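Local coordinates for SusD-like carbohydrate binding protein BF1063 (Bacteroides fragilis NCTC 9343, PDB 3I4G) that probably binds carbohydrate at the outer membrane as a SusD-family protein, helping to capture glycans for uptake by the bacterium, at residues G462-V467 and T509-P514; A137-N142 and I453-I458; K118-A123 and A189-R194. All coordinates share one frame; numbering follows the deposited sequence.

Contact 1: G462-V467 and T509-P514; sequences GIAHEV and TDYTWP. With EDO (1,2-ethanediol), chain F; EDO (1,2-ethanediol), chain E.
The hydroxyl of Tyr511 meets the start of helix 464-467 at the Schellman motif that ends helix 454-461, so that one phenol tip serves the junction between two successive helices. Two bonds grip it. His465 N donates to Tyr511 OH over 3.1 Å and almost straight, at 170°, while His465 ND1 lies 2.7 Å from Tyr511 OH, a short bond in which either partner could be the donor. The second runs in the plane of both rings, which meet rim to rim with their planes turned 72° apart. Behind the hydroxyl, the ring leans on Ala464, whose CB is 3.8 Å from Tyr511 CE1, and passes beside CA of Gly462, the residue of positive phi that closes the preceding helix.

The imidazole reaches the oxygen because its CG sits between the backbone N and the carbonyl carbon (chi1 75°), folding ND1 back beside the amide of its own residue; backbone and side chain of one residue thus converge on the same oxygen. Further out, Phe505 meets the Tyr511 ring edge-to-face, and Met459 of helix 454-461 packs against it. The contact lies toward the surface of the SusD-family region. Two ethanediol molecules, probably from the crystallisation liquor, sit on the segments away from the tyrosine: one gives a hydrogen bond from O1 to Val467 O, the other from its O1 to Thr509 O at 2.7 Å.

Contact 2: A137-N142 and I453-I458; sequences ASYFKN and IRYWDI
Ser138 and Trp456 bring the last turn of helix 116-139 against the first turns of helix 454-461, their CA atoms 7.5 Å apart, and an aromatic cluster of Tyr139, Tyr455 and Trp456 lies between the backbones. Soon after this point the first chain turns away: Lys141 takes positive phi and leaves the helical path. The second segment begins its helix at Arg454 and carries two consecutive aromatic residues, Tyr455 and Trp456, whose rings reach across to the first segment. The contact is buried, and it ties a helix of the SusD-like N-terminal region to one of the SusD-family region, two parts far apart in sequence.

Trp456 carries the direct polar link. Its NE1 donates to Ser138 OG over 3.0 Å, with the oxygen only 3° out of the indole plane. The same oxygen is bonded to Phe134 O one turn back in its own helix, which fixes the direction of the serine hydroxyl. With CG anti to the backbone N (chi1 -173°), the indole swings out from its helix to reach that serine, and Arg206 of helix 197-211 makes a cation-pi contact with it.

Tyr139 touches both of the other aromatics. Its ring and that of Tyr455 are near parallel, at 18°, but slid so far that they barely overlap; the touch is made by Tyr139 CE1 and Tyr455 CE2, 3.5 Å apart. Trp513, which stacks on Tyr139, also bonds through NE1 to Tyr455 OH, bracing both tyrosines. Tyr139 OH comes in at the indole edge, 3.4 Å from Trp456 CD1, and is 3.3 Å from Trp456 CB. A water completes the join: it accepts from Trp456 N at 2.9 Å and is held more weakly by Tyr139 OH.

Contact 3: K118-A123 and A189-R194; sequences KTRMIA and AGEAGR
A salt bridge combined with a stacked pair of guanidinium groups joins Arg120, on helix 116-139, to Glu191 and Arg194, which bracket a type II beta turn. The turn lies in the loop between helices 163-180 and 197-211, near the surface of the helical SusD-like N-terminal region. A helix is thereby fastened to a loop by charged side chains; no backbone hydrogen bond joins the segments 118-123 and 189-194.

Arg120 reaches across with a fully extended chain, CG anti to the backbone N (chi1 179°), and Glu191 comes to meet it from the opposite direction. The grip is end-on: both terminal nitrogens converge on one carboxylate oxygen, with Arg120 NH2 2.8 Å and Arg120 NH1 3.1 Å from Glu191 OE1. That oxygen lies in the guanidinium plane, yet the two nitrogens approach it from the same face of the carboxylate, whose plane is turned 57° from that of the guanidinium. Arg120 NH1 also gives a weak bond to Glu191 OE2.

Arg194 takes a different route. Bent at chi2 and chi3, its chain folds so that the guanidinium lies flat over Arg120, centres 3.9 Å apart and planes at 16°. The two cations share acidic neighbours that probably balance their charge: Glu191 holds the edge of Arg120, and Glu124, one turn along helix 116-139 from Arg120, takes Arg194 NE in a salt bridge while making a long, weak ion pair with Arg120 NE. The turn brings the two partners of Arg120 together, since Arg194 N bonds back to Glu191 O at 2.9 Å, with Gly193 adopting positive phi. At the centre of the stack, Arg194 NH2 sits over the face of Arg120, 3.5 Å from its CZ.

How the contacts relate
Along the chain, contact 3 and contact 2 alternate their segments, and contact 1 opens only after both have closed. Contacts 1 and 2 are neighbours, with centres about 9 Å apart, on helices 454-461 and 464-467 that follow one another. Contact 2, and a probable bond from the backbone N of Trp513 in 509-514 to Tyr139 O, tie the C-terminal part of the chain to the end of helix 116-139. That helix carries contact 3 as well, centred about 27 Å from contact 2. One long helix thus links the N-terminal region's periphery with the buried interface to the SusD-family region; contact 1 lies across the chain's centre from contact 3, with centres about 36 Å apart.

Contact 1: G462-V467 and T509-P514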
loop_
_atom_site.group_PDB
_atom_site.type_symbol
_atom_site.label_atom_id
_atom_site.label_comp_id
_atom_site.label_asym_id
_atom_site.label_seq_id
_atom_site.Cartn_x
_atom_site.Cartn_y
_atom_site.Cartn_z
ATOM N N GLY A 462 15.244 3.577 5.714
ATOM C CA GLY A 462 15.882 4.568 6.569
ATOM C C GLY A 462 16.029 5.935 5.896
ATOM O O GLY A 462 16.941 6.701 6.196
ATOM N N ILE A 463 15.118 6.231 4.969
ATOM C CA ILE A 463 15.090 7.549 4.320
ATOM C C ILE A 463 13.847 8.362 4.674
ATOM O O ILE A 463 13.696 9.498 4.232
ATOM C CB ILE A 463 15.255 7.477 2.783
ATOM C CG1 ILE A 463 14.021 6.927 2.091
ATOM C CG2 ILE A 463 16.528 6.657 2.409
ATOM C CD1 ILE A 463 14.118 7.009 0.545
ATOM N N ALA A 464 12.933 7.805 5.472
ATOM C CA ALA A 464 11.757 8.542 5.891
ATOM C C ALA A 464 12.103 9.843 6.555
ATOM O O ALA A 464 11.427 10.844 6.335
ATOM C CB ALA A 464 10.909 7.678 6.855
ATOM N N HIS A 465 13.145 9.866 7.377
ATOM C CA HIS A 465 13.503 11.111 8.065
ATOM C C HIS A 465 14.059 12.165 7.117
ATOM O O HIS A 465 14.125 13.345 7.492
ATOM C CB HIS A 465 14.487 10.854 9.210
ATOM C CG HIS A 465 15.875 10.566 8.757
ATOM N ND1 HIS A 465 16.285 9.308 8.334
ATOM C CD2 HIS A 465 16.951 11.382 8.610
ATOM C CE1 HIS A 465 17.557 9.369 7.973
ATOM N NE2 HIS A 465 17.995 10.604 8.162
ATOM N N GLU A 466 14.473 11.771 5.922
ATOM C CA GLU A 466 14.871 12.723 4.900
ATOM C C GLU A 466 13.652 13.227 4.146
ATOM O O GLU A 466 13.397 14.454 4.078
ATOM C CB GLU A 466 15.807 12.072 3.887
ATOM C CG GLU A 466 17.133 11.605 4.427
ATOM C CD GLU A 466 17.972 10.935 3.361
ATOM O OE1 GLU A 466 18.556 11.657 2.513
ATOM O OE2 GLU A 466 18.090 9.691 3.379
ATOM N N VAL A 467 12.846 12.321 3.620
ATOM C CA VAL A 467 11.760 12.749 2.743
ATOM C C VAL A 467 10.563 13.314 3.511
ATOM O O VAL A 467 9.774 14.075 2.922
ATOM C CB VAL A 467 11.318 11.642 1.762
ATOM C CG1 VAL A 467 12.540 11.142 0.945
ATOM C CG2 VAL A 467 10.599 10.497 2.454
ATOM N N THR A 509 13.060 8.516 16.497
ATOM C CA THR A 509 11.794 8.177 17.135
ATOM C C THR A 509 10.717 7.726 16.182
ATOM O O THR A 509 10.040 6.721 16.471
ATOM C CB THR A 509 11.292 9.395 17.930
ATOM O OG1 THR A 509 12.244 9.654 18.970
ATOM C CG2 THR A 509 9.909 9.170 18.571
ATOM N N ASP A 510 10.524 8.421 15.057
ATOM C CA ASP A 510 9.383 8.087 14.200
ATOM C C ASP A 510 9.601 6.875 13.306
ATOM O O ASP A 510 8.687 6.502 12.577
ATOM C CB ASP A 510 8.917 9.334 13.461
ATOM C CG ASP A 510 8.242 10.306 14.389
ATOM O OD1 ASP A 510 7.410 9.867 15.224
ATOM O OD2 ASP A 510 8.552 11.505 14.324
ATOM N N TYR A 511 10.770 6.234 13.374
ATOM C CA TYR A 511 10.917 4.923 12.760
ATOM C C TYR A 511 10.201 3.814 13.533
ATOM O O TYR A 511 10.070 2.704 13.013
ATOM C CB TYR A 511 12.415 4.560 12.571
ATOM C CG TYR A 511 13.012 5.308 11.402
ATOM C CD1 TYR A 511 12.654 4.972 10.112
ATOM C CD2 TYR A 511 13.940 6.291 11.574
ATOM C CE1 TYR A 511 13.188 5.628 9.041
ATOM C CE2 TYR A 511 14.493 6.987 10.484
ATOM C CZ TYR A 511 14.105 6.614 9.228
ATOM O OH TYR A 511 14.583 7.278 8.115
ATOM N N THR A 512 9.743 4.091 14.763
ATOM C CA THR A 512 9.049 3.077 15.553
ATOM C C THR A 512 7.778 3.694 16.133
ATOM O O THR A 512 7.822 4.793 16.737
ATOM C CB THR A 512 9.923 2.590 16.699
ATOM O OG1 THR A 512 11.176 2.099 16.201
ATOM C CG2 THR A 512 9.256 1.428 17.429
ATOM N N TRP A 513 6.646 3.026 15.979
ATOM C CA TRP A 513 5.411 3.485 16.604
ATOM C C TRP A 513 5.447 3.004 18.058
ATOM O O TRP A 513 5.844 1.877 18.308
ATOM C CB TRP A 513 4.180 2.888 15.942
ATOM C CG TRP A 513 3.971 3.184 14.491
ATOM C CD1 TRP A 513 4.660 4.037 13.683
ATOM C CD2 TRP A 513 2.891 2.681 13.706
ATOM N NE1 TRP A 513 4.111 4.036 12.412
ATOM C CE2 TRP A 513 3.008 3.219 12.407
ATOM C CE3 TRP A 513 1.820 1.828 13.991
ATOM C CZ2 TRP A 513 2.117 2.894 11.400
ATOM C CZ3 TRP A 513 0.983 1.483 13.008
ATOM C CH2 TRP A 513 1.111 2.021 11.727
ATOM N N PRO A 514 4.996 3.848 19.012
ATOM C CA PRO A 514 4.923 3.409 20.412
ATOM C C PRO A 514 3.811 2.379 20.611
ATOM O O PRO A 514 2.837 2.336 19.854
ATOM C CB PRO A 514 4.584 4.685 21.156
ATOM C CG PRO A 514 3.785 5.475 20.154
ATOM C CD PRO A 514 4.453 5.192 18.812
HETATM C C1 EDO F . 8.884 5.001 19.650
HETATM O O1 EDO F . 10.031 5.517 18.936
HETATM C C2 EDO F . 9.137 5.093 21.151
HETATM O O2 EDO F . 9.025 6.471 21.518
HETATM C C1 EDO E . 9.982 15.616 -0.555
HETATM O O1 EDO E . 9.696 15.768 0.846
HETATM C C2 EDO E . 11.484 15.624 -0.809
HETATM O O2 EDO E . 12.039 14.448 -0.245
#

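Contact 2: A137-N142 and I453-I458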
loop_
_atom_site.group_PDB
_atom_site.type_symbol
_atom_site.label_atom_id
_atom_site.label_comp_id
_atom_site.label_asym_id
_atom_site.label_seq_id
_atom_site.Cartn_x
_atom_site.Cartn_y
_atom_site.Cartn_z
ATOM N N ALA A 137 5.631 -6.014 13.284
ATOM C CA ALA A 137 7.095 -5.949 13.325
ATOM C C ALA A 137 7.660 -4.822 12.459
ATOM O O ALA A 137 8.728 -4.319 12.763
ATOM C CB ALA A 137 7.724 -7.299 12.860
ATOM N N SER A 138 6.952 -4.440 11.396
ATOM C CA SER A 138 7.408 -3.340 10.576
ATOM C C SER A 138 7.337 -1.997 11.296
ATOM O O SER A 138 8.193 -1.125 11.079
ATOM C CB SER A 138 6.569 -3.257 9.299
ATOM O OG SER A 138 6.759 -4.386 8.449
ATOM N N TYR A 139 6.340 -1.816 12.159
ATOM C CA TYR A 139 6.046 -0.496 12.697
ATOM C C TYR A 139 6.201 -0.384 14.208
ATOM O O TYR A 139 6.862 0.546 14.685
ATOM C CB TYR A 139 4.634 -0.086 12.240
ATOM C CG TYR A 139 4.487 -0.051 10.715
ATOM C CD1 TYR A 139 5.302 0.769 9.954
ATOM C CD2 TYR A 139 3.562 -0.825 10.065
ATOM C CE1 TYR A 139 5.182 0.801 8.587
ATOM C CE2 TYR A 139 3.419 -0.794 8.689
ATOM C CZ TYR A 139 4.232 0.039 7.969
ATOM O OH TYR A 139 4.117 0.138 6.582
ATOM N N PHE A 140 5.579 -1.288 14.974
ATOM C CA PHE A 140 5.787 -1.311 16.420
ATOM C C PHE A 140 7.104 -2.017 16.799
ATOM O O PHE A 140 7.686 -1.746 17.844
ATOM C CB PHE A 140 4.631 -2.026 17.111
ATOM C CG PHE A 140 3.286 -1.380 16.943
ATOM C CD1 PHE A 140 2.899 -0.301 17.724
ATOM C CD2 PHE A 140 2.373 -1.882 16.033
ATOM C CE1 PHE A 140 1.649 0.249 17.617
ATOM C CE2 PHE A 140 1.114 -1.300 15.915
ATOM C CZ PHE A 140 0.756 -0.266 16.756
ATOM N N LYS A 141 7.534 -2.967 15.970
ATOM C CA LYS A 141 8.825 -3.660 16.054
ATOM C C LYS A 141 8.932 -4.708 17.143
ATOM O O LYS A 141 9.088 -5.878 16.811
ATOM C CB LYS A 141 10.002 -2.668 16.109
ATOM C CG LYS A 141 9.986 -1.770 14.859
ATOM C CD LYS A 141 11.251 -1.092 14.594
ATOM C CE LYS A 141 11.127 -0.325 13.288
ATOM N NZ LYS A 141 12.379 0.389 12.983
ATOM N N ASN A 142 8.864 -4.312 18.411
ATOM C CA ASN A 142 9.056 -5.231 19.535
ATOM C C ASN A 142 7.699 -5.367 20.193
ATOM O O ASN A 142 7.230 -4.449 20.833
ATOM C CB ASN A 142 10.114 -4.663 20.471
ATOM C CG ASN A 142 11.352 -4.235 19.728
ATOM O OD1 ASN A 142 11.954 -5.008 18.988
ATOM N ND2 ASN A 142 11.749 -2.961 19.916
ATOM N N ILE A 453 2.374 1.289 -0.210
ATOM C CA ILE A 453 3.654 0.633 0.047
ATOM C C ILE A 453 4.772 1.649 0.295
ATOM O O ILE A 453 5.821 1.310 0.848
ATOM C CB ILE A 453 3.970 -0.330 -1.137
ATOM C CG1 ILE A 453 2.855 -1.343 -1.285
ATOM C CG2 ILE A 453 5.315 -1.036 -0.920
ATOM C CD1 ILE A 453 2.924 -2.122 -2.588
ATOM N N ARG A 454 4.563 2.899 -0.106
ATOM C CA ARG A 454 5.642 3.893 -0.028
ATOM C C ARG A 454 6.130 4.124 1.396
ATOM O O ARG A 454 7.334 4.227 1.616
ATOM C CB ARG A 454 5.184 5.213 -0.618
ATOM C CG ARG A 454 6.278 6.297 -0.674
ATOM C CD ARG A 454 7.458 5.971 -1.526
ATOM N NE ARG A 454 8.389 7.103 -1.534
ATOM C CZ ARG A 454 9.596 7.069 -2.030
ATOM N NH1 ARG A 454 10.058 5.956 -2.566
ATOM N NH2 ARG A 454 10.353 8.142 -2.001
ATOM N N TYR A 455 5.209 4.255 2.347
ATOM C CA TYR A 455 5.609 4.452 3.732
ATOM C C TYR A 455 6.421 3.259 4.204
ATOM O O TYR A 455 7.504 3.458 4.826
ATOM C CB TYR A 455 4.372 4.702 4.590
ATOM C CG TYR A 455 4.625 4.914 6.055
ATOM C CD1 TYR A 455 5.290 6.030 6.534
ATOM C CD2 TYR A 455 4.184 4.000 6.965
ATOM C CE1 TYR A 455 5.516 6.191 7.887
ATOM C CE2 TYR A 455 4.363 4.167 8.306
ATOM C CZ TYR A 455 5.022 5.275 8.774
ATOM O OH TYR A 455 5.206 5.452 10.126
ATOM N N TRP A 456 5.946 2.045 3.954
ATOM C CA TRP A 456 6.708 0.858 4.340
ATOM C C TRP A 456 8.120 0.929 3.758
ATOM O O TRP A 456 9.105 0.617 4.427
ATOM C CB TRP A 456 5.948 -0.385 3.867
ATOM C CG TRP A 456 6.537 -1.645 4.342
ATOM C CD1 TRP A 456 6.423 -2.155 5.604
ATOM C CD2 TRP A 456 7.361 -2.552 3.599
ATOM N NE1 TRP A 456 7.151 -3.325 5.710
ATOM C CE2 TRP A 456 7.744 -3.594 4.491
ATOM C CE3 TRP A 456 7.805 -2.602 2.274
ATOM C CZ2 TRP A 456 8.559 -4.658 4.092
ATOM C CZ3 TRP A 456 8.589 -3.675 1.888
ATOM C CH2 TRP A 456 8.955 -4.681 2.793
ATOM N N ASP A 457 8.255 1.338 2.504
ATOM C CA ASP A 457 9.575 1.413 1.884
ATOM C C ASP A 457 10.475 2.486 2.496
ATOM O O ASP A 457 11.636 2.219 2.818
ATOM C CB ASP A 457 9.456 1.707 0.390
ATOM C CG ASP A 457 8.987 0.534 -0.446
ATOM O OD1 ASP A 457 9.121 -0.639 -0.034
ATOM O OD2 ASP A 457 8.535 0.829 -1.586
ATOM N N ILE A 458 9.972 3.714 2.669
ATOM C CA ILE A 458 10.834 4.782 3.168
ATOM C C ILE A 458 11.232 4.507 4.639
ATOM O O ILE A 458 12.337 4.856 5.068
ATOM C CB ILE A 458 10.270 6.186 2.970
ATOM C CG1 ILE A 458 8.964 6.367 3.730
ATOM C CG2 ILE A 458 10.069 6.454 1.477
ATOM C CD1 ILE A 458 8.341 7.795 3.555
HETATM O O HOH W 1 3.065 1.585 3.726
#

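Contact 3: K118-A123 and A189-R194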
loop_
_atom_site.group_PDB
_atom_site.type_symbol
_atom_site.label_atom_id
_atom_site.label_comp_id
_atom_site.label_asym_id
_atom_site.label_seq_id
_atom_site.Cartn_x
_atom_site.Cartn_y
_atom_site.Cartn_z
ATOM N N LYS A 118 -7.815 -29.794 4.853
ATOM C CA LYS A 118 -7.332 -29.437 6.201
ATOM C C LYS A 118 -5.903 -28.859 6.137
ATOM O O LYS A 118 -5.617 -27.804 6.724
ATOM C CB LYS A 118 -7.395 -30.641 7.140
ATOM C CG LYS A 118 -6.800 -30.350 8.529
ATOM C CD LYS A 118 -6.785 -31.573 9.389
ATOM C CE LYS A 118 -5.982 -31.375 10.680
ATOM N NZ LYS A 118 -5.956 -32.574 11.548
ATOM N N THR A 119 -5.028 -29.541 5.412
ATOM C CA THR A 119 -3.644 -29.095 5.299
ATOM C C THR A 119 -3.540 -27.710 4.652
ATOM O O THR A 119 -2.766 -26.843 5.097
ATOM C CB THR A 119 -2.845 -30.165 4.553
ATOM O OG1 THR A 119 -2.828 -31.356 5.373
ATOM C CG2 THR A 119 -1.417 -29.765 4.302
ATOM N N ARG A 120 -4.352 -27.487 3.635
ATOM C CA ARG A 120 -4.410 -26.172 3.002
ATOM C C ARG A 120 -4.889 -25.109 3.968
ATOM O O ARG A 120 -4.285 -24.038 4.082
ATOM C CB ARG A 120 -5.321 -26.229 1.785
ATOM C CG ARG A 120 -5.421 -24.886 1.104
ATOM C CD ARG A 120 -6.363 -24.970 -0.053
ATOM N NE ARG A 120 -6.487 -23.669 -0.706
ATOM C CZ ARG A 120 -7.254 -23.448 -1.767
ATOM N NH1 ARG A 120 -7.932 -24.428 -2.344
ATOM N NH2 ARG A 120 -7.319 -22.223 -2.289
HETATM N N MSE A 121 -5.969 -25.381 4.672
HETATM C CA MSE A 121 -6.547 -24.364 5.564
HETATM C C MSE A 121 -5.626 -24.008 6.729
HETATM O O MSE A 121 -5.536 -22.846 7.117
HETATM C CB MSE A 121 -7.889 -24.809 6.089
HETATM C CG MSE A 121 -8.941 -24.914 4.949
HETATM SE SE MSE A 121 -10.751 -25.084 5.633
HETATM C CE MSE A 121 -10.599 -26.906 6.020
ATOM N N ILE A 122 -4.861 -24.968 7.228
ATOM C CA ILE A 122 -3.854 -24.696 8.243
ATOM C C ILE A 122 -2.827 -23.727 7.664
ATOM O O ILE A 122 -2.445 -22.761 8.297
ATOM C CB ILE A 122 -3.148 -25.968 8.722
ATOM C CG1 ILE A 122 -4.110 -26.791 9.579
ATOM C CG2 ILE A 122 -1.860 -25.619 9.504
ATOM C CD1 ILE A 122 -3.658 -28.211 9.867
ATOM N N ALA A 123 -2.363 -24.002 6.440
ATOM C CA ALA A 123 -1.428 -23.078 5.789
ATOM C C ALA A 123 -2.017 -21.683 5.598
ATOM O O ALA A 123 -1.311 -20.669 5.771
ATOM C CB ALA A 123 -0.977 -23.666 4.453
ATOM N N ALA A 189 -11.286 -19.464 -10.539
ATOM C CA ALA A 189 -12.003 -18.204 -10.359
ATOM C C ALA A 189 -12.829 -18.170 -9.079
ATOM O O ALA A 189 -12.898 -17.157 -8.420
ATOM C CB ALA A 189 -12.899 -17.936 -11.549
ATOM N N GLY A 190 -13.395 -19.300 -8.698
ATOM C CA GLY A 190 -14.203 -19.352 -7.492
ATOM C C GLY A 190 -13.457 -19.178 -6.203
ATOM O O GLY A 190 -14.076 -18.957 -5.174
ATOM N N GLU A 191 -12.135 -19.297 -6.246
ATOM C CA GLU A 191 -11.295 -19.116 -5.077
ATOM C C GLU A 191 -10.546 -17.766 -5.101
ATOM O O GLU A 191 -9.650 -17.507 -4.294
ATOM C CB GLU A 191 -10.336 -20.315 -4.963
ATOM C CG GLU A 191 -11.038 -21.594 -4.528
ATOM C CD GLU A 191 -10.129 -22.797 -4.457
ATOM O OE1 GLU A 191 -8.912 -22.630 -4.606
ATOM O OE2 GLU A 191 -10.707 -23.896 -4.312
ATOM N N ALA A 192 -10.989 -16.836 -5.961
ATOM C CA ALA A 192 -10.377 -15.518 -6.013
ATOM C C ALA A 192 -10.327 -14.883 -4.650
ATOM O O ALA A 192 -11.344 -14.838 -3.966
ATOM C CB ALA A 192 -11.161 -14.603 -6.982
ATOM N N GLY A 193 -9.146 -14.406 -4.266
ATOM C CA GLY A 193 -8.939 -13.800 -2.970
ATOM C C GLY A 193 -8.205 -14.713 -2.010
ATOM O O GLY A 193 -7.586 -14.249 -1.066
ATOM N N ARG A 194 -8.274 -16.016 -2.235
ATOM C CA ARG A 194 -7.572 -16.983 -1.350
ATOM C C ARG A 194 -6.065 -16.895 -1.555
ATOM O O ARG A 194 -5.579 -16.595 -2.663
ATOM C CB ARG A 194 -8.033 -18.408 -1.612
ATOM C CG ARG A 194 -9.515 -18.664 -1.422
ATOM C CD ARG A 194 -9.932 -19.016 -0.037
ATOM N NE ARG A 194 -9.450 -20.332 0.440
ATOM C CZ ARG A 194 -10.023 -21.512 0.237
ATOM N NH1 ARG A 194 -11.059 -21.663 -0.565
ATOM N NH2 ARG A 194 -9.478 -22.590 0.764
#